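Local coordinates for IMC sub-compartment protein ISP1 (PDB 4CHM) that belongs to a group of inner membrane complex proteins critical for replication of Toxoplasma gondii and adopts a pleckstrin homology fold, at residues R58-S63 and V91-L96; M24-L29 and C38-N43; L68-D73 and C114-L119; V85-C90 and P103-G108. All blocks are in the same frame, centred on the assembly; numbering follows the deposited sequence.

Contact 1 (R58-S63 and V91-L96); sequences RVIPLS and VALHLL. With SO4 (sulfate ion), chain F.
I60 and L95 meet where strands 58-61 and 91-95 cross at 68°, with their axes 9.9 Å apart at closest approach. That is too wide for backbone pairing, and side chains carry the contact. I60 meets two leucines with two different branches. Its CG2 touches CD2 of L95 at 3.7 Å, and these side chains cross at about a right angle. Its other branch, with CG1 beside the backbone N (chi1 -57°), ends in CD1, which lies 4.1 Å from CD1 of L93. I102 of strand 101-105 touches both I60 and L95. In this pleckstrin homology fold, strand 56-61 is one outermost strand of the antiparallel sheet and 90-95 is next to the other. The sheet bends round on itself, so their side chains meet in its core. R58 lies at the exposed margin. Its chain runs extended from CG to NE, and NH2 comes 3.5 Å from CD1 of L95, oblique to the guanidinium. The edge of the same group grips a sulfate ion, probably from the crystallisation liquor. NH1 bonds to its O3 at 2.9 Å, and NH2 bonds to its O4 at 2.7 Å, fairly straight at 166°. S98 and N100 also bind this sulfate.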
loop_
_atom_site.group_PDB
_atom_site.type_symbol
_atom_site.label_atom_id
_atom_site.label_comp_id
_atom_site.label_asym_id
_atom_site.label_seq_id
_atom_site.Cartn_x
_atom_site.Cartn_y
_atom_site.Cartn_z
ATOM N N ARG A 58 -10.732 8.564 2.242
ATOM C CA ARG A 58 -10.858 8.217 0.847
ATOM C C ARG A 58 -11.055 6.737 0.685
ATOM O O ARG A 58 -10.305 5.965 1.198
ATOM C CB ARG A 58 -9.672 8.683 0.019
ATOM C CG ARG A 58 -9.741 8.286 -1.432
ATOM C CD ARG A 58 -8.738 9.021 -2.283
ATOM N NE ARG A 58 -8.896 8.703 -3.679
ATOM C CZ ARG A 58 -8.288 9.300 -4.689
ATOM N NH1 ARG A 58 -7.445 10.268 -4.506
ATOM N NH2 ARG A 58 -8.545 8.907 -5.898
ATOM N N VAL A 59 -12.060 6.371 -0.073
ATOM C CA VAL A 59 -12.388 4.996 -0.304
ATOM C C VAL A 59 -11.977 4.572 -1.719
ATOM O O VAL A 59 -12.406 5.149 -2.675
ATOM C CB VAL A 59 -13.887 4.714 -0.053
ATOM C CG1 VAL A 59 -14.279 3.342 -0.539
ATOM C CG2 VAL A 59 -14.264 4.857 1.408
ATOM N N ILE A 60 -11.133 3.566 -1.817
ATOM C CA ILE A 60 -10.728 3.025 -3.106
ATOM C C ILE A 60 -11.225 1.585 -3.245
ATOM O O ILE A 60 -10.661 0.657 -2.633
ATOM C CB ILE A 60 -9.194 3.023 -3.282
ATOM C CG1 ILE A 60 -8.612 4.425 -3.105
ATOM C CG2 ILE A 60 -8.824 2.532 -4.678
ATOM C CD1 ILE A 60 -7.682 4.545 -1.929
ATOM N N PRO A 61 -12.290 1.384 -4.046
ATOM C CA PRO A 61 -12.686 0.016 -4.418
ATOM C C PRO A 61 -11.509 -0.774 -4.984
ATOM O O PRO A 61 -10.685 -0.231 -5.728
ATOM C CB PRO A 61 -13.755 0.224 -5.510
ATOM C CG PRO A 61 -14.186 1.647 -5.384
ATOM C CD PRO A 61 -13.012 2.414 -4.816
ATOM N N LEU A 62 -11.436 -2.050 -4.635
ATOM C CA LEU A 62 -10.380 -2.923 -5.131
ATOM C C LEU A 62 -10.344 -2.932 -6.651
ATOM O O LEU A 62 -9.295 -3.148 -7.275
ATOM C CB LEU A 62 -10.609 -4.337 -4.628
ATOM C CG LEU A 62 -9.362 -4.980 -4.076
ATOM C CD1 LEU A 62 -8.792 -4.110 -2.971
ATOM C CD2 LEU A 62 -9.703 -6.360 -3.560
ATOM N N SER A 63 -11.507 -2.747 -7.248
ATOM C CA SER A 63 -11.620 -2.857 -8.667
ATOM C C SER A 63 -11.090 -1.586 -9.341
ATOM O O SER A 63 -10.857 -1.579 -10.538
ATOM C CB SER A 63 -13.067 -3.157 -9.068
ATOM O OG SER A 63 -13.949 -2.162 -8.568
ATOM N N VAL A 91 4.442 1.031 -1.191
ATOM C CA VAL A 91 3.666 0.583 -2.331
ATOM C C VAL A 91 2.743 1.719 -2.770
ATOM O O VAL A 91 1.987 2.286 -1.943
ATOM C CB VAL A 91 2.780 -0.639 -2.012
ATOM C CG1 VAL A 91 2.224 -1.221 -3.285
ATOM C CG2 VAL A 91 3.551 -1.705 -1.221
ATOM N N ALA A 92 2.740 2.005 -4.064
ATOM C CA ALA A 92 1.767 2.970 -4.622
ATOM C C ALA A 92 0.628 2.252 -5.297
ATOM O O ALA A 92 0.847 1.349 -6.102
ATOM C CB ALA A 92 2.442 3.912 -5.596
ATOM N N LEU A 93 -0.594 2.702 -5.020
ATOM C CA LEU A 93 -1.758 2.208 -5.722
ATOM C C LEU A 93 -1.946 2.992 -6.981
ATOM O O LEU A 93 -2.257 4.196 -6.946
ATOM C CB LEU A 93 -3.022 2.347 -4.864
ATOM C CG LEU A 93 -2.937 1.969 -3.393
ATOM C CD1 LEU A 93 -4.242 2.393 -2.726
ATOM C CD2 LEU A 93 -2.679 0.471 -3.226
ATOM N N HIS A 94 -1.785 2.318 -8.097
ATOM C CA HIS A 94 -2.064 2.901 -9.386
ATOM C C HIS A 94 -3.543 2.677 -9.661
ATOM O O HIS A 94 -3.984 1.571 -9.761
ATOM C CB HIS A 94 -1.204 2.223 -10.459
ATOM C CG HIS A 94 -1.291 2.860 -11.802
ATOM N ND1 HIS A 94 -1.018 2.184 -12.958
ATOM C CD2 HIS A 94 -1.622 4.110 -12.170
ATOM C CE1 HIS A 94 -1.185 2.987 -13.985
ATOM N NE2 HIS A 94 -1.545 4.165 -13.532
ATOM N N LEU A 95 -4.287 3.756 -9.785
ATOM C CA LEU A 95 -5.737 3.685 -9.885
ATOM C C LEU A 95 -6.264 3.659 -11.322
ATOM O O LEU A 95 -5.775 4.353 -12.146
ATOM C CB LEU A 95 -6.401 4.816 -9.100
ATOM C CG LEU A 95 -5.914 5.025 -7.680
ATOM C CD1 LEU A 95 -6.502 6.235 -7.002
ATOM C CD2 LEU A 95 -6.114 3.780 -6.861
ATOM N N LEU A 96 -7.240 2.808 -11.583
ATOM C CA LEU A 96 -7.819 2.672 -12.909
ATOM C C LEU A 96 -8.551 3.877 -13.474
ATOM O O LEU A 96 -8.226 4.331 -14.530
ATOM C CB LEU A 96 -8.766 1.479 -12.907
ATOM C CG LEU A 96 -9.446 0.992 -14.188
ATOM C CD1 LEU A 96 -8.541 1.048 -15.391
ATOM C CD2 LEU A 96 -9.991 -0.403 -13.987
HETATM S S SO4 F . -7.127 11.215 -8.243
HETATM O O1 SO4 F . -5.963 11.580 -9.098
HETATM O O2 SO4 F . -8.361 11.728 -8.850
HETATM O O3 SO4 F . -6.931 11.835 -6.902
HETATM O O4 SO4 F . -7.242 9.726 -8.144
#

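Contact 2 (M24-L29 and C38-N43)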
loop_
_atom_site.group_PDB
_atom_site.type_symbol
_atom_site.label_atom_id
_atom_site.label_comp_id
_atom_site.label_asym_id
_atom_site.label_seq_id
_atom_site.Cartn_x
_atom_site.Cartn_y
_atom_site.Cartn_z
ATOM N N MET A 24 -4.665 -0.038 10.145
ATOM C CA MET A 24 -3.247 0.026 10.478
ATOM C C MET A 24 -2.613 1.373 10.093
ATOM O O MET A 24 -3.020 2.017 9.114
ATOM C CB MET A 24 -2.489 -1.111 9.793
ATOM C CG MET A 24 -2.476 -0.972 8.259
ATOM S SD MET A 24 -1.768 -2.430 7.447
ATOM C CE MET A 24 -0.055 -2.253 7.955
ATOM N N ALA A 25 -1.593 1.759 10.804
ATOM C CA ALA A 25 -0.909 2.997 10.560
ATOM C C ALA A 25 0.019 2.974 9.331
ATOM O O ALA A 25 0.854 2.098 9.166
ATOM C CB ALA A 25 -0.140 3.400 11.797
ATOM N N VAL A 26 -0.152 3.974 8.491
ATOM C CA VAL A 26 0.720 4.214 7.371
ATOM C C VAL A 26 0.862 5.683 7.099
ATOM O O VAL A 26 0.145 6.450 7.601
ATOM C CB VAL A 26 0.231 3.575 6.053
ATOM C CG1 VAL A 26 0.195 2.093 6.085
ATOM C CG2 VAL A 26 -1.035 4.181 5.552
ATOM N N LEU A 27 1.798 6.022 6.244
ATOM C CA LEU A 27 1.898 7.341 5.674
ATOM C C LEU A 27 1.527 7.371 4.225
ATOM O O LEU A 27 1.783 6.459 3.493
ATOM C CB LEU A 27 3.290 7.906 5.807
ATOM C CG LEU A 27 3.976 7.912 7.137
ATOM C CD1 LEU A 27 5.313 8.593 6.996
ATOM C CD2 LEU A 27 3.137 8.591 8.161
ATOM N N VAL A 28 0.916 8.454 3.827
ATOM C CA VAL A 28 0.797 8.767 2.454
ATOM C C VAL A 28 1.829 9.823 2.097
ATOM O O VAL A 28 2.038 10.756 2.816
ATOM C CB VAL A 28 -0.625 9.207 2.125
ATOM C CG1 VAL A 28 -0.717 9.818 0.769
ATOM C CG2 VAL A 28 -1.593 8.060 2.297
ATOM N N LEU A 29 2.497 9.633 0.988
ATOM C CA LEU A 29 3.508 10.589 0.539
ATOM C C LEU A 29 2.977 11.492 -0.607
ATOM O O LEU A 29 2.613 11.013 -1.701
ATOM C CB LEU A 29 4.813 9.868 0.158
ATOM C CG LEU A 29 5.328 8.801 1.164
ATOM C CD1 LEU A 29 6.355 7.856 0.552
ATOM C CD2 LEU A 29 5.863 9.421 2.473
ATOM N N CYS A 38 -1.829 8.445 8.410
ATOM C CA CYS A 38 -3.103 7.903 8.045
ATOM C C CYS A 38 -3.407 6.532 8.643
ATOM O O CYS A 38 -2.537 5.846 9.080
ATOM C CB CYS A 38 -3.191 7.801 6.530
ATOM S SG CYS A 38 -2.940 9.273 5.562
ATOM N N ILE A 39 -4.666 6.144 8.607
ATOM C CA ILE A 39 -5.064 4.772 8.851
ATOM C C ILE A 39 -5.556 4.121 7.581
ATOM O O ILE A 39 -6.431 4.661 6.880
ATOM C CB ILE A 39 -6.189 4.721 9.905
ATOM C CG1 ILE A 39 -5.702 5.345 11.243
ATOM C CG2 ILE A 39 -6.784 3.312 10.041
ATOM C CD1 ILE A 39 -4.625 4.551 11.942
ATOM N N LEU A 40 -4.965 2.969 7.279
ATOM C CA LEU A 40 -5.314 2.154 6.143
ATOM C C LEU A 40 -6.148 0.995 6.618
ATOM O O LEU A 40 -5.778 0.293 7.573
ATOM C CB LEU A 40 -4.057 1.613 5.454
ATOM C CG LEU A 40 -4.212 0.736 4.213
ATOM C CD1 LEU A 40 -4.804 1.521 3.024
ATOM C CD2 LEU A 40 -2.863 0.093 3.834
ATOM N N HIS A 41 -7.247 0.755 5.923
ATOM C CA HIS A 41 -8.199 -0.250 6.336
ATOM C C HIS A 41 -8.717 -0.994 5.145
ATOM O O HIS A 41 -8.801 -0.444 4.056
ATOM C CB HIS A 41 -9.359 0.392 7.102
ATOM C CG HIS A 41 -10.410 -0.587 7.556
ATOM N ND1 HIS A 41 -11.580 -0.742 6.915
ATOM C CD2 HIS A 41 -10.472 -1.422 8.686
ATOM C CE1 HIS A 41 -12.352 -1.658 7.577
ATOM N NE2 HIS A 41 -11.682 -2.061 8.654
ATOM N N TYR A 42 -9.032 -2.267 5.327
ATOM C CA TYR A 42 -9.757 -3.019 4.286
ATOM C C TYR A 42 -11.139 -3.350 4.746
ATOM O O TYR A 42 -11.310 -3.912 5.831
ATOM C CB TYR A 42 -9.051 -4.329 3.945
ATOM C CG TYR A 42 -9.703 -5.039 2.760
ATOM C CD1 TYR A 42 -9.785 -4.409 1.517
ATOM C CD2 TYR A 42 -10.314 -6.277 2.908
ATOM C CE1 TYR A 42 -10.389 -5.025 0.441
ATOM C CE2 TYR A 42 -10.924 -6.908 1.829
ATOM C CZ TYR A 42 -10.957 -6.276 0.602
ATOM O OH TYR A 42 -11.566 -6.878 -0.482
ATOM N N ASN A 43 -12.124 -3.032 3.895
ATOM C CA ASN A 43 -13.540 -3.356 4.125
ATOM C C ASN A 43 -13.975 -4.510 3.214
ATOM O O ASN A 43 -14.233 -4.305 2.032
ATOM C CB ASN A 43 -14.410 -2.107 3.851
ATOM C CG ASN A 43 -15.873 -2.318 4.221
ATOM O OD1 ASN A 43 -16.564 -3.133 3.624
ATOM N ND2 ASN A 43 -16.339 -1.589 5.220
#
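V26 and C38 form an antiparallel hydrogen-bonded pair, as do M24 and L40; A25 and I39 between them form a non-hydrogen-bonded pair. C38 N donates to V26 O at 2.9 Å, and V26 N donates to C38 O at 3.1 Å. The C38 side chain leaves the sheet on the same face as M24, V26 and L40. Its CB lies 3.8 Å from V26 O and 4.3 Å from V26 CG2. The sulfur stands beside the backbone N, anti to the carbonyl carbon (chi1 -56°). There SG lies 3.7 Å from CG2 of V28. At its tip SG is bonded to C53 in a disulfide, which ties this strand to strand 48-53. Strands 24-29 and 35-43 are the first hairpin of the pleckstrin homology fold. The segments are strongly twisted, with 121° between their directions. Further along the same face, V26 CG2 packs obliquely on CB of L40 at 4.0 Å. M24 lies side by side with L40, both pointing the same way, and its CG is 4.1 Å from L40 CB. Helix 10-22 covers this end, with L16 and R19 on M24 and L20 on L40. On the opposite face A25 and I39 are exposed.

Contact 3 (L68-D73 and C114-L119); sequences LLHTRD and CFVDLL. With SO4 (sulfate ion), chain G; SO4 (sulfate ion), chain E.
L68 and V116 are the two residues most covered by this contact, L68 from the strand and V116 from the helix. The tight part is around the end of L68. Its CD1 sits 3.6 Å from CB of L119 and 3.9 Å from the V116 carbonyl oxygen. The side chains of L68 and L119 cross at about a right angle. CD2 of L68 lies 4.2 Å from CG of L119 and, more distantly, 4.4 Å from CE2 of F115, oblique to that ring. V91 and L93 of strand 90-95 also touch L68. V116 packs on H70 too. One face of the imidazole receives V116 CG1 over its centre, a CH-pi contact 4.2 Å from the ring centroid and 11° off the normal. V116 CG2 touches H70 CB at 3.7 Å. The loose side is polar. At the ring edge H70 NE2 donates to O3 of a sulfate ion at 2.6 Å, nearly straight at 172°. Exposed R72, away from the helix segment, binds a second sulfate through NE and NH2. Both ions are probably from the crystallisation liquor. A C-terminal helix that closes one open end of the bent sheet is typical of the pleckstrin homology fold.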
loop_
_atom_site.group_PDB
_atom_site.type_symbol
_atom_site.label_atom_id
_atom_site.label_comp_id
_atom_site.label_asym_id
_atom_site.label_seq_id
_atom_site.Cartn_x
_atom_site.Cartn_y
_atom_site.Cartn_z
ATOM N N LEU A 68 -0.077 -2.377 -8.641
ATOM C CA LEU A 68 0.692 -1.930 -7.529
ATOM C C LEU A 68 2.104 -1.669 -7.955
ATOM O O LEU A 68 2.742 -2.519 -8.468
ATOM C CB LEU A 68 0.648 -2.902 -6.366
ATOM C CG LEU A 68 -0.689 -3.339 -5.838
ATOM C CD1 LEU A 68 -0.602 -4.716 -5.278
ATOM C CD2 LEU A 68 -1.314 -2.380 -4.876
ATOM N N LEU A 69 2.576 -0.464 -7.689
ATOM C CA LEU A 69 3.956 -0.099 -7.936
ATOM C C LEU A 69 4.772 -0.408 -6.680
ATOM O O LEU A 69 4.525 0.156 -5.628
ATOM C CB LEU A 69 4.031 1.393 -8.248
ATOM C CG LEU A 69 3.065 1.970 -9.281
ATOM C CD1 LEU A 69 3.423 3.382 -9.716
ATOM C CD2 LEU A 69 2.970 1.056 -10.479
ATOM N N HIS A 70 5.706 -1.346 -6.778
ATOM C CA HIS A 70 6.554 -1.689 -5.644
ATOM C C HIS A 70 8.067 -1.722 -5.867
ATOM O O HIS A 70 8.811 -1.502 -4.945
ATOM C CB HIS A 70 6.091 -2.988 -5.006
ATOM C CG HIS A 70 6.112 -4.150 -5.939
ATOM N ND1 HIS A 70 7.068 -5.131 -5.876
ATOM C CD2 HIS A 70 5.304 -4.478 -6.972
ATOM C CE1 HIS A 70 6.838 -6.026 -6.814
ATOM N NE2 HIS A 70 5.782 -5.646 -7.501
ATOM N N THR A 71 8.510 -2.041 -7.079
ATOM C CA THR A 71 9.939 -2.076 -7.379
ATOM C C THR A 71 10.519 -0.676 -7.471
ATOM O O THR A 71 9.830 0.262 -7.829
ATOM C CB THR A 71 10.272 -2.834 -8.678
ATOM O OG1 THR A 71 9.923 -2.031 -9.802
ATOM C CG2 THR A 71 9.565 -4.184 -8.744
ATOM N N ARG A 72 11.792 -0.542 -7.160
ATOM C CA ARG A 72 12.439 0.752 -7.281
ATOM C C ARG A 72 12.117 1.460 -8.604
ATOM O O ARG A 72 11.726 2.638 -8.605
ATOM C CB ARG A 72 13.955 0.645 -7.079
ATOM C CG ARG A 72 14.684 1.985 -7.226
ATOM C CD ARG A 72 16.192 1.825 -7.031
ATOM N NE ARG A 72 16.830 3.116 -6.749
ATOM C CZ ARG A 72 16.938 3.637 -5.533
ATOM N NH1 ARG A 72 16.417 3.001 -4.486
ATOM N NH2 ARG A 72 17.524 4.822 -5.362
ATOM N N ASP A 73 12.252 0.748 -9.720
ATOM C CA ASP A 73 12.042 1.359 -11.060
ATOM C C ASP A 73 10.590 1.837 -11.338
ATOM O O ASP A 73 10.386 2.895 -11.918
ATOM C CB ASP A 73 12.533 0.421 -12.178
ATOM C CG ASP A 73 14.085 0.433 -12.339
ATOM O OD1 ASP A 73 14.759 1.294 -11.723
ATOM O OD2 ASP A 73 14.608 -0.412 -13.094
ATOM N N CYS A 114 4.623 -7.960 2.167
ATOM C CA CYS A 114 3.351 -8.676 2.430
ATOM C C CYS A 114 2.158 -8.029 1.810
ATOM O O CYS A 114 1.234 -8.719 1.417
ATOM C CB CYS A 114 3.082 -8.826 3.932
ATOM S SG CYS A 114 4.142 -10.020 4.724
ATOM N N PHE A 115 2.109 -6.697 1.851
ATOM C CA PHE A 115 0.987 -5.982 1.282
ATOM C C PHE A 115 0.799 -6.303 -0.176
ATOM O O PHE A 115 -0.352 -6.416 -0.658
ATOM C CB PHE A 115 1.146 -4.471 1.422
ATOM C CG PHE A 115 -0.085 -3.698 0.992
ATOM C CD1 PHE A 115 -1.262 -3.765 1.746
ATOM C CD2 PHE A 115 -0.049 -2.862 -0.090
ATOM C CE1 PHE A 115 -2.386 -3.003 1.406
ATOM C CE2 PHE A 115 -1.195 -2.149 -0.494
ATOM C CZ PHE A 115 -2.356 -2.213 0.270
ATOM N N VAL A 116 1.902 -6.312 -0.919
ATOM C CA VAL A 116 1.833 -6.589 -2.368
ATOM C C VAL A 116 1.211 -7.964 -2.632
ATOM O O VAL A 116 0.276 -8.081 -3.418
ATOM C CB VAL A 116 3.219 -6.429 -3.067
ATOM C CG1 VAL A 116 3.182 -6.953 -4.494
ATOM C CG2 VAL A 116 3.627 -4.948 -3.078
ATOM N N ASP A 117 1.659 -8.974 -1.913
ATOM C CA ASP A 117 1.085 -10.309 -2.000
ATOM C C ASP A 117 -0.363 -10.394 -1.571
ATOM O O ASP A 117 -1.154 -10.970 -2.252
ATOM C CB ASP A 117 1.883 -11.269 -1.154
ATOM C CG ASP A 117 3.284 -11.419 -1.630
ATOM O OD1 ASP A 117 3.485 -11.598 -2.820
ATOM O OD2 ASP A 117 4.179 -11.343 -0.822
ATOM N N LEU A 118 -0.710 -9.784 -0.456
ATOM C CA LEU A 118 -2.070 -9.805 0.028
ATOM C C LEU A 118 -3.052 -9.140 -0.933
ATOM O O LEU A 118 -4.134 -9.620 -1.125
ATOM C CB LEU A 118 -2.159 -9.134 1.394
ATOM C CG LEU A 118 -3.545 -9.046 2.012
ATOM C CD1 LEU A 118 -4.119 -10.415 2.276
ATOM C CD2 LEU A 118 -3.572 -8.189 3.253
ATOM N N LEU A 119 -2.665 -8.019 -1.503
ATOM C CA LEU A 119 -3.504 -7.306 -2.435
ATOM C C LEU A 119 -3.750 -8.125 -3.688
ATOM O O LEU A 119 -4.827 -8.165 -4.215
ATOM C CB LEU A 119 -2.895 -5.976 -2.769
ATOM C CG LEU A 119 -3.766 -4.775 -2.508
ATOM C CD1 LEU A 119 -4.689 -4.556 -3.665
ATOM C CD2 LEU A 119 -4.539 -4.861 -1.222
HETATM S S SO4 G . 18.360 5.095 -9.106
HETATM O O1 SO4 G . 19.657 4.488 -9.508
HETATM O O2 SO4 G . 17.926 6.131 -10.107
HETATM O O3 SO4 G . 18.561 5.716 -7.761
HETATM O O4 SO4 G . 17.307 4.037 -9.040
HETATM S S SO4 E . 5.098 -7.018 -10.852
HETATM O O1 SO4 E . 6.143 -8.036 -11.129
HETATM O O2 SO4 E . 5.637 -5.702 -11.145
HETATM O O3 SO4 E . 4.700 -7.101 -9.423
HETATM O O4 SO4 E . 3.920 -7.275 -11.673
#

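Contact 4 (V85-C90 and P103-G108); sequences VDDESC and PLRFDG. With SO4 (sulfate ion), chain H.
S89, C90 and R105 lose the most surface here, S89 and C90 from the turn side and R105 from the strand. S89 is gripped at several points. Its carbonyl oxygen accepts the F106 N-H at 2.9 Å, a bond of 166°, and also lies in the plane of the F106 ring, at its edge. Its OG donates to D87 O at 3.0 Å, coming from above the carbonyl plane. The same OG lies 3.2 Å from CA of G108, the N-cap residue of helix 109-125. S89 N in turn donates to OD1 of D87 at 2.7 Å, which closes an Asx turn that overlaps the end of the type I turn V85-E88. C90 continues the chain into strand 90-95. It pairs with R105 as an antiparallel non-hydrogen-bonded pair, and its CA approaches L104 O at 3.1 Å in a CA-H...O contact. Its SG, anti to the backbone N (chi1 174°), reaches CB of P103. R105 lies on the same face as C90. D87 OD2 sits 2.9 Å from NE of R105, but over one face of the guanidinium, and the carboxylate and guanidinium planes are 81° apart. This is a salt bridge of charge alone. NE donates instead to a water 2.8 Å away, which also meets D87 OD1. NH1 and NH2 bind a sulfate ion, probably from the crystallisation liquor, and NH2 also bonds to N83 O. With the carboxylate over its face, the arginine keeps its N-H groups for other acceptors. D87 probably offsets part of its charge, while NH1 and NH2 hold the sulfate.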
loop_
_atom_site.group_PDB
_atom_site.type_symbol
_atom_site.label_atom_id
_atom_site.label_comp_id
_atom_site.label_asym_id
_atom_site.label_seq_id
_atom_site.Cartn_x
_atom_site.Cartn_y
_atom_site.Cartn_z
ATOM N N VAL A 85 11.496 5.496 -2.816
ATOM C CA VAL A 85 12.230 4.252 -3.051
ATOM C C VAL A 85 13.315 3.851 -2.060
ATOM O O VAL A 85 13.586 2.667 -1.876
ATOM C CB VAL A 85 12.859 4.240 -4.459
ATOM C CG1 VAL A 85 11.784 4.380 -5.525
ATOM C CG2 VAL A 85 13.906 5.334 -4.584
ATOM N N ASP A 86 13.942 4.832 -1.431
ATOM C CA ASP A 86 15.148 4.579 -0.654
ATOM C C ASP A 86 14.983 3.660 0.563
ATOM O O ASP A 86 15.898 2.920 0.913
ATOM C CB ASP A 86 15.929 5.865 -0.381
ATOM C CG ASP A 86 16.718 6.318 -1.603
ATOM O OD1 ASP A 86 17.231 5.444 -2.332
ATOM O OD2 ASP A 86 16.807 7.533 -1.854
ATOM N N ASP A 87 13.834 3.726 1.221
ATOM C CA ASP A 87 13.547 2.800 2.308
ATOM C C ASP A 87 12.901 1.480 1.851
ATOM O O ASP A 87 12.643 0.605 2.674
ATOM C CB ASP A 87 12.706 3.470 3.397
ATOM C CG ASP A 87 11.300 3.786 2.942
ATOM O OD1 ASP A 87 10.875 3.271 1.891
ATOM O OD2 ASP A 87 10.618 4.554 3.644
ATOM N N GLU A 88 12.635 1.340 0.553
ATOM C CA GLU A 88 11.976 0.117 0.030
ATOM C C GLU A 88 10.826 -0.314 0.915
ATOM O O GLU A 88 10.581 -1.513 1.078
ATOM C CB GLU A 88 12.980 -1.058 -0.120
ATOM C CG GLU A 88 14.110 -0.781 -1.094
ATOM C CD GLU A 88 15.288 -0.031 -0.463
ATOM O OE1 GLU A 88 15.417 0.005 0.805
ATOM O OE2 GLU A 88 16.125 0.473 -1.249
ATOM N N SER A 89 10.117 0.671 1.488
ATOM C CA SER A 89 8.930 0.397 2.297
ATOM C C SER A 89 7.609 0.898 1.672
ATOM O O SER A 89 6.576 0.866 2.325
ATOM C CB SER A 89 9.099 0.982 3.704
ATOM O OG SER A 89 10.203 0.364 4.336
ATOM N N CYS A 90 7.652 1.361 0.420
ATOM C CA CYS A 90 6.481 1.976 -0.198
ATOM C C CYS A 90 5.768 1.063 -1.227
ATOM O O CYS A 90 6.414 0.399 -2.036
ATOM C CB CYS A 90 6.900 3.275 -0.843
ATOM S SG CYS A 90 5.614 4.090 -1.788
ATOM N N PRO A 103 0.903 6.879 -3.119
ATOM C CA PRO A 103 2.007 6.129 -2.502
ATOM C C PRO A 103 1.852 5.960 -0.999
ATOM O O PRO A 103 1.719 6.940 -0.277
ATOM C CB PRO A 103 3.242 6.994 -2.834
ATOM C CG PRO A 103 2.758 7.980 -3.906
ATOM C CD PRO A 103 1.334 8.226 -3.527
ATOM N N LEU A 104 1.876 4.704 -0.547
ATOM C CA LEU A 104 1.708 4.357 0.870
ATOM C C LEU A 104 3.042 3.890 1.370
ATOM O O LEU A 104 3.683 3.006 0.754
ATOM C CB LEU A 104 0.744 3.192 1.039
ATOM C CG LEU A 104 -0.658 3.331 0.454
ATOM C CD1 LEU A 104 -1.389 2.019 0.579
ATOM C CD2 LEU A 104 -1.404 4.432 1.150
ATOM N N ARG A 105 3.478 4.433 2.488
ATOM C CA ARG A 105 4.733 3.934 3.103
ATOM C C ARG A 105 4.415 3.123 4.371
ATOM O O ARG A 105 3.767 3.630 5.280
ATOM C CB ARG A 105 5.669 5.090 3.460
ATOM C CG ARG A 105 6.975 4.581 4.100
ATOM C CD ARG A 105 7.860 5.727 4.518
ATOM N NE ARG A 105 8.453 6.440 3.373
ATOM C CZ ARG A 105 9.093 7.612 3.492
ATOM N NH1 ARG A 105 9.138 8.214 4.683
ATOM N NH2 ARG A 105 9.614 8.224 2.423
ATOM N N PHE A 106 4.809 1.852 4.376
ATOM C CA PHE A 106 4.569 0.974 5.503
ATOM C C PHE A 106 5.696 1.111 6.516
ATOM O O PHE A 106 6.682 1.776 6.247
ATOM C CB PHE A 106 4.428 -0.490 5.018
ATOM C CG PHE A 106 3.189 -0.731 4.214
ATOM C CD1 PHE A 106 3.158 -0.397 2.855
ATOM C CD2 PHE A 106 1.993 -1.113 4.846
ATOM C CE1 PHE A 106 1.972 -0.498 2.136
ATOM C CE2 PHE A 106 0.824 -1.219 4.134
ATOM C CZ PHE A 106 0.806 -0.912 2.774
ATOM N N ASP A 107 5.600 0.373 7.614
ATOM C CA ASP A 107 6.599 0.424 8.688
ATOM C C ASP A 107 7.981 -0.121 8.302
ATOM O O ASP A 107 8.964 0.173 8.949
ATOM C CB ASP A 107 6.078 -0.323 9.913
ATOM C CG ASP A 107 4.945 0.410 10.592
ATOM O OD1 ASP A 107 4.419 1.381 9.999
ATOM O OD2 ASP A 107 4.583 0.041 11.727
ATOM N N GLY A 108 8.047 -0.961 7.288
ATOM C CA GLY A 108 9.339 -1.470 6.841
ATOM C C GLY A 108 9.148 -2.427 5.689
ATOM O O GLY A 108 8.039 -2.522 5.124
HETATM S S SO4 H . 11.976 10.385 4.510
HETATM O O1 SO4 H . 12.781 9.218 5.032
HETATM O O2 SO4 H . 11.780 10.317 2.999
HETATM O O3 SO4 H . 12.648 11.677 4.867
HETATM O O4 SO4 H . 10.628 10.483 5.168
HETATM O O HOH W 1 9.078 4.997 1.036
#

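How the contacts relate
All four contacts reach one bent antiparallel sheet; contact 3 adds helix 109-125 and contact 4 a loop before strand 90-95. Contact 2 comes first along the chain, as the first hairpin. Contacts 1 and 3 interlock, since their segments alternate, and contact 4 falls between the two segments of contact 3. Strand 101-105 of contact 4 lies between strand 24-29 of contact 2 and strand 90-95 of contact 1. Contacts 3 and 4 have centres about 10 Å apart; R72 and D86 join them by a salt bridge. The centres of contacts 1 and 4 are about 17 Å apart. Together the four contacts tie early and late strands and the last helix into one domain.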